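Local coordinates for ABC transporter substrate-binding protein (Streptococcus pneumoniae, PDB 4OHN), which binds the amino acid histidine between its two lobes and probably delivers it to an ABC uptake transporter in the cell membrane, at residues Phe43-Asp46 / Leu47-Val51; Ile64-Asp67 / Leu68-Ala71; Ser86-Asp89 / Glu90-Glu93; Gly211-Lys214 / Glu215-Thr218. One frame throughout, in Å; residues are numbered along the deposited sequence.

Interaction 1 of 4, residues Phe43-Asp46 / Leu47-Val51; sequences FDID and LATAV
F43 to L47, D44 to A48, I45 to T49 and D46 to A50 are joined by four successive i to i+4 backbone hydrogen bonds, which make 43-51 the opening turns of an alpha-helix; the first of them, L47 N to F43 O, is 2.8 Å long. The T49 hydroxyl adds a side-chain bond to the same carbonyl that its backbone N-H uses, that of I45. With OG1 anti to its own carbonyl carbon (chi1 -62°), the group folds back along the helix and T49 OG1 donates to I45 O at 2.7 Å. That oxygen is therefore gripped twice, T49 N and T49 OG1 reaching it from opposite faces of its carbonyl plane.

On another side of the helix, F43 and L47 run side by side and point the same way. Both carry CG anti to the backbone N, and the contact closes at F43 CE2 and L47 CD2, 3.7 Å apart, the methyl meeting the ring obliquely. Methyl CB of A48 rests 3.2 Å from D44 O, close against the carbonyl that its own backbone N-H engages.

The two carboxylates have their partners outside this stretch: D44 OD2 accepts from G84 N, whereas D46 OD2 takes W243 NE1 and a salt bridge from K242. F43 also meets the ring of F244, and L47 lies on F236 of helix 235-244 and L230 of helix 217-232. I45 and A48 pack on W61 of strand 58-63, so the helix is wedged between the sheet of its lobe and the two C-terminal helices.

Interaction 2 of 4, residues Ile64-Asp67 / Leu68-Ala71; sequences IDWD and LKEA. With HIS (histidine), chain B.
The histidine pocket has one of its walls here, where the indole of W66 is sandwiched between the ligand and K69. Ligand CE1 lies over one face of the indole, 3.3 Å above its plane, and the K69 side chain covers the opposite face. K69 CD makes a CH-pi contact 3.5 Å from the centroid of the W66 six-membered ring, while K69 NZ stands 3.8 Å from that of the five-membered ring, a cation-pi contact 17° off the normal. A bend at chi4 (-63°) brings the ammonium back to the backbone, and K69 NZ donates to W66 O at 2.8 Å; G132 O is a further acceptor. Held between these layers, W66 NE1 gives its hydrogen to ligand OXT at 3.1 Å.

The backbone turn that carries W66 is tied by L68 N to D65 O (2.9 Å) and by an Asx turn, in which D65 OD1 takes D67 N from above the carboxylate plane. I64 CD1 abuts K69 CB at 3.5 Å, the two side chains crossing at about a right angle. The segment leads from strand 58-63 into helix 69-75, with W66 and K69 both resting on I81 of strand 80-81.

Interaction 3 of 4, residues Ser86-Asp89 / Glu90-Glu93; sequences SATD and ERRE. With HIS (histidine), chain B.
R91 and S86 meet through the guanidinium group, whose NH1 donates to S86 O at 2.9 Å. This bond lies in the carbonyl plane, on a lone pair of the oxygen, and near the guanidinium plane. The same nitrogen, R91 NH1, also serves ligand O at 2.8 Å, while R91 NH2 reaches ligand OXT at 2.9 Å with an N-H...O angle of 174°, so the arginine grips the carboxylate by two parallel-running donors. The chain of R91 is extended from CG to NE, which carries the charged end from the helix to the pocket. S86 N approaches ligand O almost straight, at 176°, and S86 OG accepts from the ligand amino N at 2.9 Å; E206 OE1 is another partner of that hydroxyl. W66 NE1 and S134 N also bind the ligand; an arginine paired with an amino acid's carboxylate is characteristic of amino-acid-binding proteins of this family.

A side-chain cap starts the helix: T88 is the N-cap of 89-92, and its OG1, placed between the backbone N and the carbonyl carbon (chi1 69°), accepts from R91 N at 3.2 Å, while T88 O receives R92 N. T88 OG1 also touches the aliphatic part of R91, 3.3 Å from CG.

Two waters link R92 to the preceding loop. One takes R92 NE and gives to D89 OD1 and A87 O; the second, accepting from R92 NH2 at 2.7 Å, also donates to A87 O. Both lie at the edge of the R92 guanidinium, in its plane, while A87, R91 and R92 all pack on F97 of strand 96-97.

Interaction 4 of 4, residues Gly211-Lys214 / Glu215-Thr218; sequences GSRK and EDTT
D216 and R213 close a type I beta turn by a backbone hydrogen bond, D216 N to R213 O at 3.0 Å. The acceptor is shared: S212 OG, set between its backbone N and carbonyl carbon by a chi1 of 79°, donates to R213 O at 2.9 Å. The two donors come from opposite faces of the carbonyl plane, each well out of it, so that the oxygen is held from above and below. A further, weak backbone bond runs from T217 N to E215 O across D216, the centre of an inverse gamma turn.

Charge adds a looser link. R213 and D216 lie side by side and point the same way, their guanidinium and carboxylate planes 46° apart, and R213 NH2 forms a salt bridge with D216 OD2 at 3.5 Å. A bend at chi3 (-69°) lays the guanidinium beside the D216 carboxylate. Other partners lie beyond the turn: R213 NH1 donates to the carbonyls of I78 and L73, and NH2 forms a salt bridge with D79. Likewise D216 OD2 accepts from Y14 OH, and D216 OD1 from N10 N.

One water bridges the same pair, accepting from R213 N at 2.8 Å and donating to D216 OD2 at 2.7 Å. It sits over one face of the guanidinium, toward the rim.

Two looser approaches flank the turn: R213 CB comes to 3.8 Å from E215 OE1, and T217 CG2 rests against K214 O at 3.5 Å. The whole is a tight strand-to-helix connection, a type I beta turn overlapping an inverse gamma turn and carrying the chain from strand 206-212 into helix 217-232.

Along the chain the four contacts follow in series. Interactions 2 and 3 share the bound histidine: their centres are about 15 Å apart, and they touch where K69 CE packs 3.5 Å from R91 NH2. Interaction 3 also meets interaction 4, through a weak hydrogen bond from K214 NZ to E93 O, with centres about 14 Å apart. Interaction 1 touches none of the others, its centre about 18 to 22 Å from theirs, yet the D44 side chain lies about 7 Å from the bound histidine. Strands 58-63 and 80-81 precede interactions 2 and 3, and 206-212 ends in interaction 4; all belong to one mixed sheet, which ties the pocket to the more distant turn.

Interaction 1 of 4, residues Phe43-Asp46 / Leu47-Val51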
ATOM      1  N   PHE A  43      -1.942 -10.544   0.276  1.00  8.97           N
ATOM      2  CA  PHE A  43      -0.952 -10.713   1.329  1.00  8.15           C
ATOM      3  C   PHE A  43      -1.424 -10.175   2.667  1.00  8.93           C
ATOM      4  O   PHE A  43      -1.308 -10.853   3.695  1.00  8.85           O
ATOM      5  CB  PHE A  43       0.381 -10.069   0.914  1.00  8.80           C
ATOM      6  CG  PHE A  43       1.464 -10.201   1.943  1.00  9.40           C
ATOM      7  CD1 PHE A  43       2.369 -11.223   1.859  1.00 10.87           C
ATOM      8  CD2 PHE A  43       1.578  -9.294   2.986  1.00  8.87           C
ATOM      9  CE1 PHE A  43       3.377 -11.360   2.819  1.00 12.51           C
ATOM     10  CE2 PHE A  43       2.569  -9.432   3.946  1.00 11.06           C
ATOM     11  CZ  PHE A  43       3.475 -10.448   3.839  1.00 11.54           C
ATOM     12  N   ASP A  44      -1.939  -8.954   2.676  1.00  8.34           N
ATOM     13  CA  ASP A  44      -2.418  -8.366   3.916  1.00  7.05           C
ATOM     14  C   ASP A  44      -3.687  -9.027   4.414  1.00  8.13           C
ATOM     15  O   ASP A  44      -3.899  -9.108   5.619  1.00  8.72           O
ATOM     16  CB  ASP A  44      -2.666  -6.865   3.761  1.00  8.22           C
ATOM     17  CG  ASP A  44      -1.385  -6.047   3.742  1.00  8.53           C
ATOM     18  OD1 ASP A  44      -0.341  -6.481   4.290  1.00  9.14           O
ATOM     19  OD2 ASP A  44      -1.449  -4.929   3.168  1.00  9.09           O
ATOM     20  N   ILE A  45      -4.561  -9.471   3.513  1.00  8.70           N
ATOM     21  CA  ILE A  45      -5.744 -10.204   3.937  1.00  8.65           C
ATOM     22  C   ILE A  45      -5.294 -11.443   4.715  1.00  8.73           C
ATOM     23  O   ILE A  45      -5.765 -11.705   5.832  1.00  9.90           O
ATOM     24  CB  ILE A  45      -6.645 -10.614   2.749  1.00  9.75           C
ATOM     25  CG1 ILE A  45      -7.019  -9.415   1.870  1.00  9.56           C
ATOM     26  CG2 ILE A  45      -7.893 -11.313   3.267  1.00  9.92           C
ATOM     27  CD1 ILE A  45      -7.752  -8.297   2.597  1.00 12.03           C
ATOM     28  N   ASP A  46      -4.361 -12.191   4.147  1.00  8.19           N
ATOM     29  CA  ASP A  46      -3.861 -13.395   4.796  1.00  8.68           C
ATOM     30  C   ASP A  46      -3.107 -13.079   6.096  1.00  9.74           C
ATOM     31  O   ASP A  46      -3.302 -13.757   7.116  1.00 10.81           O
ATOM     32  CB  ASP A  46      -2.940 -14.155   3.822  1.00  9.17           C
ATOM     33  CG  ASP A  46      -3.699 -14.823   2.669  1.00 10.21           C
ATOM     34  OD1 ASP A  46      -4.946 -14.898   2.687  1.00 12.66           O
ATOM     35  OD2 ASP A  46      -3.006 -15.287   1.742  1.00 12.39           O
ATOM     36  N   LEU A  47      -2.266 -12.059   6.059  1.00  8.90           N
ATOM     37  CA  LEU A  47      -1.439 -11.738   7.218  1.00  8.79           C
ATOM     38  C   LEU A  47      -2.296 -11.225   8.378  1.00  8.09           C
ATOM     39  O   LEU A  47      -2.135 -11.687   9.516  1.00  9.17           O
ATOM     40  CB  LEU A  47      -0.343 -10.742   6.855  1.00  8.72           C
ATOM     41  CG  LEU A  47       0.616 -10.381   7.996  1.00 11.48           C
ATOM     42  CD1 LEU A  47       1.365 -11.588   8.493  1.00 12.79           C
ATOM     43  CD2 LEU A  47       1.593  -9.305   7.524  1.00 11.53           C
ATOM     44  N   ALA A  48      -3.223 -10.313   8.120  1.00  7.99           N
ATOM     45  CA  ALA A  48      -4.084  -9.789   9.177  1.00  8.03           C
ATOM     46  C   ALA A  48      -4.979 -10.883   9.740  1.00  8.23           C
ATOM     47  O   ALA A  48      -5.230 -10.946  10.934  1.00  9.42           O
ATOM     48  CB  ALA A  48      -4.933  -8.654   8.662  1.00  9.03           C
ATOM     49  N   THR A  49      -5.492 -11.746   8.879  1.00  8.40           N
ATOM     50  CA  THR A  49      -6.310 -12.875   9.342  1.00  9.08           C
ATOM     51  C   THR A  49      -5.502 -13.730  10.323  1.00 10.63           C
ATOM     52  O   THR A  49      -5.982 -14.090  11.408  1.00 11.10           O
ATOM     53  CB  THR A  49      -6.827 -13.724   8.160  1.00  9.78           C
ATOM     54  OG1 THR A  49      -7.652 -12.909   7.330  1.00 11.60           O
ATOM     55  CG2 THR A  49      -7.623 -14.905   8.616  1.00 11.97           C
ATOM     56  N   ALA A  50      -4.265 -14.045   9.959  1.00  9.81           N
ATOM     57  CA  ALA A  50      -3.400 -14.868  10.802  1.00  9.90           C
ATOM     58  C   ALA A  50      -3.027 -14.159  12.105  1.00  9.88           C
ATOM     59  O   ALA A  50      -2.950 -14.786  13.158  1.00 11.84           O
ATOM     60  CB  ALA A  50      -2.145 -15.261  10.040  1.00 10.63           C
ATOM     61  N   VAL A  51      -2.804 -12.853  12.049  1.00  9.62           N
ATOM     62  CA  VAL A  51      -2.531 -12.087  13.269  1.00  9.31           C
ATOM     63  C   VAL A  51      -3.707 -12.159  14.232  1.00 10.12           C
ATOM     64  O   VAL A  51      -3.550 -12.477  15.412  1.00 11.28           O
ATOM     65  CB  VAL A  51      -2.200 -10.609  12.929  1.00  9.71           C
ATOM     66  CG1 VAL A  51      -2.396  -9.679  14.142  1.00 10.03           C
ATOM     67  CG2 VAL A  51      -0.777 -10.511  12.362  1.00 10.06           C
TER

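Interaction 2 of 4, residues Ile64-Asp67 / Leu68-Ala71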
ATOM      1  N   ILE A  64     -12.427   1.095   1.613  1.00  8.80           N
ATOM      2  CA  ILE A  64     -12.520   2.538   1.809  1.00  9.63           C
ATOM      3  C   ILE A  64     -12.057   3.271   0.560  1.00  8.90           C
ATOM      4  O   ILE A  64     -11.382   2.747  -0.313  1.00  9.49           O
ATOM      5  CB  ILE A  64     -11.665   3.021   3.019  1.00  9.62           C
ATOM      6  CG1 ILE A  64     -10.175   2.717   2.799  1.00  9.13           C
ATOM      7  CG2 ILE A  64     -12.175   2.407   4.321  1.00 12.38           C
ATOM      8  CD1 ILE A  64      -9.247   3.317   3.863  1.00 12.65           C
ATOM      9  N   ASP A  65     -12.420   4.537   0.505  1.00  9.79           N
ATOM     10  CA  ASP A  65     -11.840   5.476  -0.420  1.00  9.89           C
ATOM     11  C   ASP A  65     -10.464   5.839   0.158  1.00 10.19           C
ATOM     12  O   ASP A  65     -10.372   6.355   1.273  1.00 10.46           O
ATOM     13  CB  ASP A  65     -12.777   6.694  -0.463  1.00 12.32           C
ATOM     14  CG  ASP A  65     -12.264   7.822  -1.287  1.00 13.30           C
ATOM     15  OD1 ASP A  65     -11.121   7.819  -1.731  1.00 11.91           O
ATOM     16  OD2 ASP A  65     -13.083   8.751  -1.518  1.00 17.04           O
ATOM     17  N   TRP A  66      -9.406   5.536  -0.572  1.00  8.98           N
ATOM     18  CA  TRP A  66      -8.044   5.724  -0.066  1.00  8.48           C
ATOM     19  C   TRP A  66      -7.802   7.190   0.301  1.00 11.26           C
ATOM     20  O   TRP A  66      -7.032   7.471   1.216  1.00 11.67           O
ATOM     21  CB  TRP A  66      -7.006   5.194  -1.054  1.00  9.59           C
ATOM     22  CG  TRP A  66      -5.638   5.008  -0.486  1.00  9.31           C
ATOM     23  CD1 TRP A  66      -4.497   5.656  -0.859  1.00 10.68           C
ATOM     24  CD2 TRP A  66      -5.260   4.078   0.542  1.00  8.65           C
ATOM     25  NE1 TRP A  66      -3.430   5.206  -0.107  1.00  9.43           N
ATOM     26  CE2 TRP A  66      -3.874   4.219   0.740  1.00  8.15           C
ATOM     27  CE3 TRP A  66      -5.957   3.143   1.302  1.00  8.04           C
ATOM     28  CZ2 TRP A  66      -3.180   3.476   1.676  1.00  7.67           C
ATOM     29  CZ3 TRP A  66      -5.265   2.389   2.241  1.00  9.17           C
ATOM     30  CH2 TRP A  66      -3.888   2.548   2.421  1.00  8.28           C
ATOM     31  N   ASP A  67      -8.495   8.114  -0.353  1.00 10.10           N
ATOM     32  CA  ASP A  67      -8.389   9.535  -0.037  1.00  9.90           C
ATOM     33  C   ASP A  67      -8.839   9.872   1.373  1.00 11.16           C
ATOM     34  O   ASP A  67      -8.424  10.896   1.935  1.00 13.95           O
ATOM     35  CB  ASP A  67      -9.218  10.365  -1.031  1.00 11.00           C
ATOM     36  CG  ASP A  67      -8.679  10.333  -2.449  1.00 14.89           C
ATOM     37  OD1 ASP A  67      -7.483  10.035  -2.642  1.00 13.16           O
ATOM     38  OD2 ASP A  67      -9.469  10.674  -3.375  1.00 15.55           O
ATOM     39  N   LEU A  68      -9.729   9.060   1.918  1.00 10.70           N
ATOM     40  CA  LEU A  68     -10.390   9.343   3.183  1.00 11.33           C
ATOM     41  C   LEU A  68      -9.858   8.520   4.348  1.00 10.55           C
ATOM     42  O   LEU A  68     -10.437   8.553   5.447  1.00 12.27           O
ATOM     43  CB  LEU A  68     -11.897   9.075   3.043  1.00 12.72           C
ATOM     44  CG  LEU A  68     -12.612   9.724   1.858  1.00 17.49           C
ATOM     45  CD1 LEU A  68     -14.120   9.546   1.988  1.00 19.44           C
ATOM     46  CD2 LEU A  68     -12.277  11.191   1.708  1.00 22.55           C
ATOM     47  N   LYS A  69      -8.773   7.789   4.149  1.00 10.68           N
ATOM     48  CA  LYS A  69      -8.333   6.808   5.143  1.00 10.50           C
ATOM     49  C   LYS A  69      -8.067   7.401   6.522  1.00 11.76           C
ATOM     50  O   LYS A  69      -8.455   6.801   7.515  1.00 11.50           O
ATOM     51  CB  LYS A  69      -7.131   6.025   4.633  1.00  9.10           C
ATOM     52  CG  LYS A  69      -5.912   6.861   4.369  1.00 10.83           C
ATOM     53  CD  LYS A  69      -4.912   6.083   3.547  1.00 11.80           C
ATOM     54  CE  LYS A  69      -3.814   6.960   2.983  1.00 12.92           C
ATOM     55  NZ  LYS A  69      -4.358   7.973   2.028  1.00 12.88           N
ATOM     56  N   GLU A  70      -7.457   8.572   6.593  1.00 13.43           N
ATOM     57  CA  GLU A  70      -7.187   9.200   7.888  1.00 15.80           C
ATOM     58  C   GLU A  70      -8.493   9.553   8.570  1.00 14.77           C
ATOM     59  O   GLU A  70      -8.650   9.303   9.774  1.00 15.88           O
ATOM     60  CB  GLU A  70      -6.298  10.432   7.708  1.00 21.36           C
ATOM     61  CG  GLU A  70      -6.074  11.243   8.989  1.00 56.65           C
ATOM     62  CD  GLU A  70      -7.180  12.254   9.271  1.00103.90           C
ATOM     63  OE1 GLU A  70      -7.777  12.784   8.308  1.00102.95           O
ATOM     64  OE2 GLU A  70      -7.456  12.517  10.462  1.00 70.71           O
ATOM     65  N   ALA A  71      -9.429  10.111   7.828  1.00 14.26           N
ATOM     66  CA  ALA A  71     -10.726  10.492   8.385  1.00 17.28           C
ATOM     67  C   ALA A  71     -11.486   9.262   8.895  1.00 15.38           C
ATOM     68  O   ALA A  71     -12.074   9.298   9.976  1.00 15.98           O
ATOM     69  CB  ALA A  71     -11.548  11.248   7.362  1.00 17.91           C
TER
HETATM   70  N   HIS B 301       1.772   2.525  -0.436  1.00  8.28           N
HETATM   71  CA  HIS B 301       0.930   3.670  -0.862  1.00  7.98           C
HETATM   72  C   HIS B 301       0.307   4.353   0.335  1.00  8.26           C
HETATM   73  O   HIS B 301       0.505   3.884   1.479  1.00  8.50           O
HETATM   74  CB  HIS B 301      -0.106   3.274  -1.941  1.00  7.45           C
HETATM   75  CG  HIS B 301      -1.328   2.535  -1.479  1.00  7.25           C
HETATM   76  ND1 HIS B 301      -2.561   2.758  -2.071  1.00  6.84           N
HETATM   77  CD2 HIS B 301      -1.521   1.531  -0.589  1.00  7.55           C
HETATM   78  CE1 HIS B 301      -3.455   1.947  -1.540  1.00  6.96           C
HETATM   79  NE2 HIS B 301      -2.850   1.186  -0.642  1.00  7.10           N
HETATM   80  OXT HIS B 301      -0.374   5.377   0.116  1.00  8.77           O
HETATM   81  O   HOH W   1      -8.014  11.195   4.998  1.00 26.69           O

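Interaction 3 of 4, residues Ser86-Asp89 / Glu90-Glu93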
ATOM      1  N   SER A  86       2.249   2.658   3.557  1.00  8.66           N
ATOM      2  CA  SER A  86       3.632   3.093   3.738  1.00  9.41           C
ATOM      3  C   SER A  86       3.792   3.926   4.994  1.00 10.00           C
ATOM      4  O   SER A  86       3.063   4.905   5.205  1.00 11.26           O
ATOM      5  CB  SER A  86       4.075   3.896   2.527  1.00  9.90           C
ATOM      6  OG  SER A  86       3.962   3.080   1.368  1.00 11.12           O
ATOM      7  N   ALA A  87       4.756   3.537   5.824  1.00 10.78           N
ATOM      8  CA  ALA A  87       5.018   4.202   7.101  1.00 13.37           C
ATOM      9  C   ALA A  87       5.961   5.357   6.897  1.00 15.72           C
ATOM     10  O   ALA A  87       7.182   5.181   6.872  1.00 23.96           O
ATOM     11  CB  ALA A  87       5.591   3.210   8.110  1.00 15.90           C
ATOM     12  N   THR A  88       5.392   6.541   6.737  1.00 16.00           N
ATOM     13  CA  THR A  88       6.159   7.747   6.435  1.00 16.23           C
ATOM     14  C   THR A  88       6.168   8.700   7.619  1.00 19.96           C
ATOM     15  O   THR A  88       5.294   8.649   8.473  1.00 17.03           O
ATOM     16  CB  THR A  88       5.560   8.482   5.229  1.00 17.69           C
ATOM     17  OG1 THR A  88       4.294   9.027   5.594  1.00 16.99           O
ATOM     18  CG2 THR A  88       5.377   7.536   4.041  1.00 17.48           C
ATOM     19  N   ASP A  89       7.162   9.585   7.660  1.00 21.77           N
ATOM     20  CA  ASP A  89       7.262  10.554   8.740  1.00 21.18           C
ATOM     21  C   ASP A  89       6.037  11.433   8.833  1.00 18.88           C
ATOM     22  O   ASP A  89       5.557  11.714   9.919  1.00 23.17           O
ATOM     23  CB  ASP A  89       8.484  11.453   8.545  1.00 23.20           C
ATOM     24  CG  ASP A  89       9.790  10.752   8.855  1.00 42.74           C
ATOM     25  OD1 ASP A  89       9.764   9.648   9.435  1.00 35.40           O
ATOM     26  OD2 ASP A  89      10.852  11.320   8.531  1.00 46.24           O
ATOM     27  N   GLU A  90       5.545  11.879   7.680  1.00 19.62           N
ATOM     28  CA  GLU A  90       4.345  12.701   7.619  1.00 20.13           C
ATOM     29  C   GLU A  90       3.175  11.978   8.291  1.00 19.17           C
ATOM     30  O   GLU A  90       2.457  12.557   9.102  1.00 21.28           O
ATOM     31  CB  GLU A  90       4.031  13.005   6.150  1.00 26.03           C
ATOM     32  CG  GLU A  90       2.948  14.031   5.870  1.00 53.27           C
ATOM     33  CD  GLU A  90       2.770  14.275   4.368  1.00 77.87           C
ATOM     34  OE1 GLU A  90       3.767  14.588   3.677  1.00 55.88           O
ATOM     35  OE2 GLU A  90       1.634  14.136   3.871  1.00 67.29           O
ATOM     36  N   ARG A  91       2.995  10.697   7.984  1.00 15.89           N
ATOM     37  CA  ARG A  91       1.876   9.960   8.545  1.00 15.34           C
ATOM     38  C   ARG A  91       2.028   9.707  10.046  1.00 16.81           C
ATOM     39  O   ARG A  91       1.030   9.605  10.757  1.00 17.88           O
ATOM     40  CB  ARG A  91       1.689   8.646   7.798  1.00 14.37           C
ATOM     41  CG  ARG A  91       1.136   8.883   6.415  1.00 13.21           C
ATOM     42  CD  ARG A  91       1.131   7.651   5.563  1.00 11.54           C
ATOM     43  NE  ARG A  91       0.378   7.870   4.333  1.00 11.46           N
ATOM     44  CZ  ARG A  91       0.334   7.015   3.319  1.00 10.00           C
ATOM     45  NH1 ARG A  91       1.031   5.891   3.366  1.00 10.54           N
ATOM     46  NH2 ARG A  91      -0.412   7.303   2.267  1.00 11.81           N
ATOM     47  N   ARG A  92       3.266   9.617  10.515  1.00 17.03           N
ATOM     48  CA  ARG A  92       3.518   9.431  11.948  1.00 19.62           C
ATOM     49  C   ARG A  92       3.051  10.626  12.782  1.00 23.03           C
ATOM     50  O   ARG A  92       2.882  10.510  13.996  1.00 23.74           O
ATOM     51  CB  ARG A  92       4.997   9.141  12.197  1.00 19.94           C
ATOM     52  CG  ARG A  92       5.397   7.726  11.817  1.00 23.71           C
ATOM     53  CD  ARG A  92       6.873   7.455  12.082  1.00 26.06           C
ATOM     54  NE  ARG A  92       7.310   6.192  11.492  1.00 27.58           N
ATOM     55  CZ  ARG A  92       7.086   4.990  12.023  1.00 40.58           C
ATOM     56  NH1 ARG A  92       6.413   4.854  13.158  1.00 27.17           N
ATOM     57  NH2 ARG A  92       7.529   3.911  11.407  1.00 24.88           N
ATOM     58  N   GLU A  93       2.822  11.769  12.141  1.00 22.44           N
ATOM     59  CA  GLU A  93       2.254  12.917  12.855  1.00 22.22           C
ATOM     60  C   GLU A  93       0.768  12.693  13.159  1.00 26.26           C
ATOM     61  O   GLU A  93       0.203  13.373  14.003  1.00 27.22           O
ATOM     62  CB  GLU A  93       2.419  14.199  12.033  1.00 26.88           C
ATOM     63  CG  GLU A  93       3.860  14.535  11.698  1.00 37.12           C
ATOM     64  CD  GLU A  93       4.700  14.806  12.933  1.00 98.44           C
ATOM     65  OE1 GLU A  93       4.242  15.569  13.811  1.00 97.44           O
ATOM     66  OE2 GLU A  93       5.814  14.251  13.030  1.00 98.62           O
TER
HETATM   67  N   HIS B 301       1.772   2.525  -0.436  1.00  8.28           N
HETATM   68  CA  HIS B 301       0.930   3.670  -0.862  1.00  7.98           C
HETATM   69  C   HIS B 301       0.307   4.353   0.335  1.00  8.26           C
HETATM   70  O   HIS B 301       0.505   3.884   1.479  1.00  8.50           O
HETATM   71  CB  HIS B 301      -0.106   3.274  -1.941  1.00  7.45           C
HETATM   72  CG  HIS B 301      -1.328   2.535  -1.479  1.00  7.25           C
HETATM   73  ND1 HIS B 301      -2.561   2.758  -2.071  1.00  6.84           N
HETATM   74  CD2 HIS B 301      -1.521   1.531  -0.589  1.00  7.55           C
HETATM   75  CE1 HIS B 301      -3.455   1.947  -1.540  1.00  6.96           C
HETATM   76  NE2 HIS B 301      -2.850   1.186  -0.642  1.00  7.10           N
HETATM   77  OXT HIS B 301      -0.374   5.377   0.116  1.00  8.77           O
HETATM   78  O   HOH W   2       8.709   6.973   9.164  1.00 29.31           O
HETATM   79  O   HOH W   3       9.134   3.939   9.192  1.00 37.71           O

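Interaction 4 of 4, residues Gly211-Lys214 / Glu215-Thr218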
ATOM      1  N   GLY A 211      -1.414   0.810  10.327  1.00  9.35           N
ATOM      2  CA  GLY A 211      -1.756   2.056  10.988  1.00 10.27           C
ATOM      3  C   GLY A 211      -2.937   1.951  11.921  1.00  9.79           C
ATOM      4  O   GLY A 211      -3.942   1.333  11.568  1.00  9.64           O
ATOM      5  N   SER A 212      -2.818   2.593  13.087  1.00 10.43           N
ATOM      6  CA  SER A 212      -3.883   2.673  14.079  1.00 10.99           C
ATOM      7  C   SER A 212      -4.023   4.085  14.590  1.00 12.75           C
ATOM      8  O   SER A 212      -3.164   4.930  14.387  1.00 12.43           O
ATOM      9  CB  SER A 212      -3.607   1.753  15.289  1.00 13.52           C
ATOM     10  OG  SER A 212      -2.667   2.330  16.181  1.00 14.39           O
ATOM     11  N   ARG A 213      -5.131   4.340  15.267  1.00 11.75           N
ATOM     12  CA  ARG A 213      -5.250   5.573  16.046  1.00 12.24           C
ATOM     13  C   ARG A 213      -4.109   5.626  17.062  1.00 13.68           C
ATOM     14  O   ARG A 213      -3.719   4.602  17.626  1.00 12.79           O
ATOM     15  CB  ARG A 213      -6.599   5.621  16.756  1.00 12.26           C
ATOM     16  CG  ARG A 213      -7.764   5.925  15.830  1.00 13.19           C
ATOM     17  CD  ARG A 213      -9.110   5.928  16.543  1.00 12.61           C
ATOM     18  NE  ARG A 213      -9.523   4.613  16.980  1.00 14.86           N
ATOM     19  CZ  ARG A 213     -10.179   3.730  16.238  1.00 14.34           C
ATOM     20  NH1 ARG A 213     -10.541   4.027  15.006  1.00 13.99           N
ATOM     21  NH2 ARG A 213     -10.473   2.545  16.734  1.00 14.70           N
ATOM     22  N   LYS A 214      -3.568   6.816  17.310  1.00 15.23           N
ATOM     23  CA  LYS A 214      -2.443   6.934  18.237  1.00 15.40           C
ATOM     24  C   LYS A 214      -2.723   6.334  19.605  1.00 16.86           C
ATOM     25  O   LYS A 214      -1.829   5.764  20.232  1.00 17.43           O
ATOM     26  CB  LYS A 214      -2.022   8.396  18.375  1.00 19.50           C
ATOM     27  CG  LYS A 214      -1.369   8.913  17.118  1.00 21.99           C
ATOM     28  CD  LYS A 214      -0.750  10.269  17.340  1.00 26.16           C
ATOM     29  CE  LYS A 214       0.162  10.637  16.195  1.00 34.22           C
ATOM     30  NZ  LYS A 214       0.823  11.946  16.433  1.00 58.11           N
ATOM     31  N   GLU A 215      -3.960   6.436  20.074  1.00 14.14           N
ATOM     32  CA  GLU A 215      -4.297   5.982  21.404  1.00 15.57           C
ATOM     33  C   GLU A 215      -4.418   4.464  21.539  1.00 13.51           C
ATOM     34  O   GLU A 215      -4.447   3.942  22.658  1.00 14.47           O
ATOM     35  CB  GLU A 215      -5.617   6.628  21.838  1.00 18.86           C
ATOM     36  CG  GLU A 215      -5.631   8.185  21.798  1.00 33.92           C
ATOM     37  CD  GLU A 215      -5.562   8.835  20.376  1.00 89.60           C
ATOM     38  OE1 GLU A 215      -6.080   8.294  19.347  1.00 24.19           O
ATOM     39  OE2 GLU A 215      -4.978   9.937  20.299  1.00 50.18           O
ATOM     40  N   ASP A 216      -4.506   3.760  20.412  1.00 13.11           N
ATOM     41  CA  ASP A 216      -4.675   2.307  20.408  1.00 11.68           C
ATOM     42  C   ASP A 216      -3.325   1.564  20.588  1.00 12.75           C
ATOM     43  O   ASP A 216      -2.909   0.730  19.751  1.00 11.83           O
ATOM     44  CB  ASP A 216      -5.411   1.886  19.132  1.00 12.76           C
ATOM     45  CG  ASP A 216      -6.814   1.341  19.386  1.00 12.07           C
ATOM     46  OD1 ASP A 216      -7.086   0.773  20.462  1.00 13.18           O
ATOM     47  OD2 ASP A 216      -7.664   1.425  18.463  1.00 14.70           O
ATOM     48  N   THR A 217      -2.658   1.852  21.705  1.00 14.11           N
ATOM     49  CA  THR A 217      -1.292   1.390  21.913  1.00 13.71           C
ATOM     50  C   THR A 217      -1.212  -0.110  22.174  1.00 13.18           C
ATOM     51  O   THR A 217      -0.273  -0.782  21.735  1.00 12.70           O
ATOM     52  CB  THR A 217      -0.610   2.162  23.056  1.00 16.74           C
ATOM     53  OG1 THR A 217      -1.418   2.063  24.232  1.00 18.70           O
ATOM     54  CG2 THR A 217      -0.456   3.620  22.700  1.00 18.15           C
ATOM     55  N   THR A 218      -2.191  -0.654  22.871  1.00 12.28           N
ATOM     56  CA  THR A 218      -2.174  -2.076  23.163  1.00 11.71           C
ATOM     57  C   THR A 218      -2.368  -2.888  21.878  1.00 11.08           C
ATOM     58  O   THR A 218      -1.683  -3.875  21.647  1.00 11.03           O
ATOM     59  CB  THR A 218      -3.247  -2.430  24.177  1.00 12.77           C
ATOM     60  OG1 THR A 218      -2.979  -1.730  25.389  1.00 16.24           O
ATOM     61  CG2 THR A 218      -3.237  -3.904  24.479  1.00 12.89           C
TER
HETATM   62  O   HOH W   4      -7.067   2.385  15.980  1.00 14.34           O